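PDB 3IBW: GTP pyrophosphokinase from Chlorobaculum tepidum, which transfers pyrophosphate from ATP to GTP to make the alarmone pppGpp, its ACT domain probably serving a regulatory role. Local coordinates for the interface of chains A and B. Sequence-based numbering; all coordinates share one arbitrary frame. Chains: chain A/B, GTP pyrophosphokinase.

The interface of chains A and B. Residues chain A 14, 19-20, 23, 38, 40; chain B 32-34.
B:Arg34 reaches across the two-fold interface of the deposited pair to A:Asp14, joining the start of strand 32-41 of one ACT domain to the loop between strand 4-13 and helix 18-28 of the other. The contact recurs with the chains exchanged and, if the pair is biological, probably helps hold the two domains together. From CB its side chain leaves with CG anti to the carbonyl carbon (chi1 -61°), then bends at chi2 and chi3, which brings one face of the guanidinium against A:Ala40 CB, a methyl lying 3.4 Å above the plane and offset toward the rim. At the tip, NH1 donates to A:Asp14 OD2 (3.1 Å) and NH2 to OD1 (2.6 Å), an end-on salt bridge with the two planes nearly coplanar and OD1 using its syn lone pair. NH2 also donates to B:Asn32 OD1 of its own chain, which helps fix the guanidinium's rotation. An alanine in place of B:Arg34 would probably leave the A:Asp14 carboxylate without its countercharge and strip A:Ala40 CB of its flat partner. The backbone adds a bond from A:Ala40 N to B:Arg34 O (2.9 Å). Next to it, the hydroxyl OG1 of A:Thr19 donates in plane to a lone pair of B:Ile33 O at 2.9 Å. B:Ile33 itself turns CD1 toward helix 18-28 of chain A, packing against A:Asn20 CG at 3.9 Å and meeting A:Thr23 tip to tip. A water links the two chains, lying 2.8 Å from A:Thr19 OG1 and 3.1 Å from B:Asn32 OD1.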
ATOM      1  N   ASP A  14       6.135 -12.679  -6.330  1.00 16.80           N
ATOM      2  CA  ASP A  14       4.711 -12.412  -6.507  1.00 18.29           C
ATOM      3  C   ASP A  14       3.996 -13.760  -6.460  1.00 23.09           C
ATOM      4  O   ASP A  14       3.587 -14.308  -7.480  1.00 23.79           O
ATOM      5  CB  ASP A  14       4.479 -11.703  -7.848  1.00 20.13           C
ATOM      6  CG  ASP A  14       3.009 -11.494  -8.163  1.00 23.31           C
ATOM      7  OD1 ASP A  14       2.203 -11.314  -7.224  1.00 20.26           O
ATOM      8  OD2 ASP A  14       2.662 -11.496  -9.363  1.00 23.55           O
ATOM      9  N   THR A  19       1.800  -9.616  -2.144  1.00 16.56           N
ATOM     10  CA  THR A  19       1.546  -8.184  -2.299  1.00 16.10           C
ATOM     11  C   THR A  19       0.629  -7.720  -1.169  1.00 16.05           C
ATOM     12  O   THR A  19       0.846  -6.661  -0.578  1.00 17.00           O
ATOM     13  CB  THR A  19       0.950  -7.856  -3.689  1.00 14.71           C
ATOM     14  OG1 THR A  19      -0.178  -8.703  -3.938  1.00 18.21           O
ATOM     15  CG2 THR A  19       2.012  -8.063  -4.783  1.00 15.28           C
ATOM     16  N   ASN A  20      -0.397  -8.509  -0.865  1.00 15.76           N
ATOM     17  CA  ASN A  20      -1.293  -8.176   0.240  1.00 18.00           C
ATOM     18  C   ASN A  20      -0.521  -8.252   1.565  1.00 16.23           C
ATOM     19  O   ASN A  20      -0.717  -7.417   2.451  1.00 18.71           O
ATOM     20  CB  ASN A  20      -2.474  -9.151   0.304  1.00 17.38           C
ATOM     21  CG  ASN A  20      -3.560  -8.817  -0.693  1.00 21.05           C
ATOM     22  OD1 ASN A  20      -4.699  -8.526  -0.319  1.00 22.56           O
ATOM     23  ND2 ASN A  20      -3.212  -8.842  -1.971  1.00 12.50           N
ATOM     24  N   THR A  23       1.757  -5.138   1.897  1.00 11.67           N
ATOM     25  CA  THR A  23       0.962  -3.939   2.077  1.00 13.32           C
ATOM     26  C   THR A  23       0.450  -3.915   3.527  1.00 13.62           C
ATOM     27  O   THR A  23       0.365  -2.853   4.138  1.00 14.75           O
ATOM     28  CB  THR A  23      -0.217  -3.901   1.079  1.00 12.90           C
ATOM     29  OG1 THR A  23       0.296  -3.884  -0.263  1.00 17.04           O
ATOM     30  CG2 THR A  23      -1.057  -2.648   1.297  1.00 13.62           C
ATOM     31  N   LEU A  38       3.614   0.320  -6.035  1.00 10.63           N
ATOM     32  CA  LEU A  38       3.795  -1.130  -6.044  1.00 11.93           C
ATOM     33  C   LEU A  38       3.311  -1.690  -7.370  1.00 11.88           C
ATOM     34  O   LEU A  38       2.274  -1.272  -7.893  1.00 10.91           O
ATOM     35  CB  LEU A  38       3.018  -1.774  -4.883  1.00 13.03           C
ATOM     36  CG  LEU A  38       3.120  -3.301  -4.730  1.00 14.99           C
ATOM     37  CD1 LEU A  38       2.953  -3.687  -3.272  1.00 18.97           C
ATOM     38  CD2 LEU A  38       2.071  -3.997  -5.600  1.00 16.85           C
ATOM     39  N   ALA A  40       3.246  -5.596  -9.577  1.00 13.91           N
ATOM     40  CA  ALA A  40       3.562  -7.018  -9.606  1.00 16.38           C
ATOM     41  C   ALA A  40       3.613  -7.417 -11.079  1.00 20.57           C
ATOM     42  O   ALA A  40       2.647  -7.217 -11.818  1.00 22.26           O
ATOM     43  CB  ALA A  40       2.499  -7.810  -8.867  1.00 17.01           C
TER
ATOM     44  N   ASN B  32      -6.395  -9.831  -4.717  1.00 19.84           N
ATOM     45  CA  ASN B  32      -4.985  -9.957  -5.059  1.00 19.76           C
ATOM     46  C   ASN B  32      -4.509  -8.614  -5.624  1.00 16.59           C
ATOM     47  O   ASN B  32      -4.804  -8.263  -6.765  1.00 16.92           O
ATOM     48  CB  ASN B  32      -4.784 -11.070  -6.090  1.00 20.11           C
ATOM     49  CG  ASN B  32      -3.328 -11.273  -6.452  1.00 24.94           C
ATOM     50  OD1 ASN B  32      -2.447 -10.568  -5.957  1.00 23.53           O
ATOM     51  ND2 ASN B  32      -3.066 -12.240  -7.323  1.00 28.76           N
ATOM     52  N   ILE B  33      -3.769  -7.861  -4.819  1.00 14.76           N
ATOM     53  CA  ILE B  33      -3.275  -6.561  -5.264  1.00 14.81           C
ATOM     54  C   ILE B  33      -2.273  -6.714  -6.400  1.00 14.92           C
ATOM     55  O   ILE B  33      -1.318  -7.483  -6.298  1.00 18.22           O
ATOM     56  CB  ILE B  33      -2.595  -5.798  -4.103  1.00 15.39           C
ATOM     57  CG1 ILE B  33      -3.621  -5.501  -3.002  1.00 15.10           C
ATOM     58  CG2 ILE B  33      -1.970  -4.500  -4.629  1.00 14.34           C
ATOM     59  CD1 ILE B  33      -2.990  -5.099  -1.680  1.00 19.45           C
ATOM     60  N   ARG B  34      -2.492  -5.977  -7.484  1.00 11.38           N
ATOM     61  CA  ARG B  34      -1.591  -6.034  -8.633  1.00 14.92           C
ATOM     62  C   ARG B  34      -0.736  -4.774  -8.754  1.00 14.47           C
ATOM     63  O   ARG B  34       0.455  -4.846  -9.073  1.00 12.37           O
ATOM     64  CB  ARG B  34      -2.388  -6.204  -9.923  1.00 12.44           C
ATOM     65  CG  ARG B  34      -3.215  -7.480 -10.008  1.00 18.71           C
ATOM     66  CD  ARG B  34      -2.367  -8.675 -10.402  1.00 29.98           C
ATOM     67  NE  ARG B  34      -1.745  -9.295  -9.245  1.00 32.88           N
ATOM     68  CZ  ARG B  34      -0.579  -9.932  -9.261  1.00 26.90           C
ATOM     69  NH1 ARG B  34       0.113 -10.054 -10.388  1.00 23.73           N
ATOM     70  NH2 ARG B  34      -0.106 -10.443  -8.136  1.00 26.23           N
TER
HETATM   71  O   HOH W   1      -1.509 -10.919  -2.989  1.00 28.41           O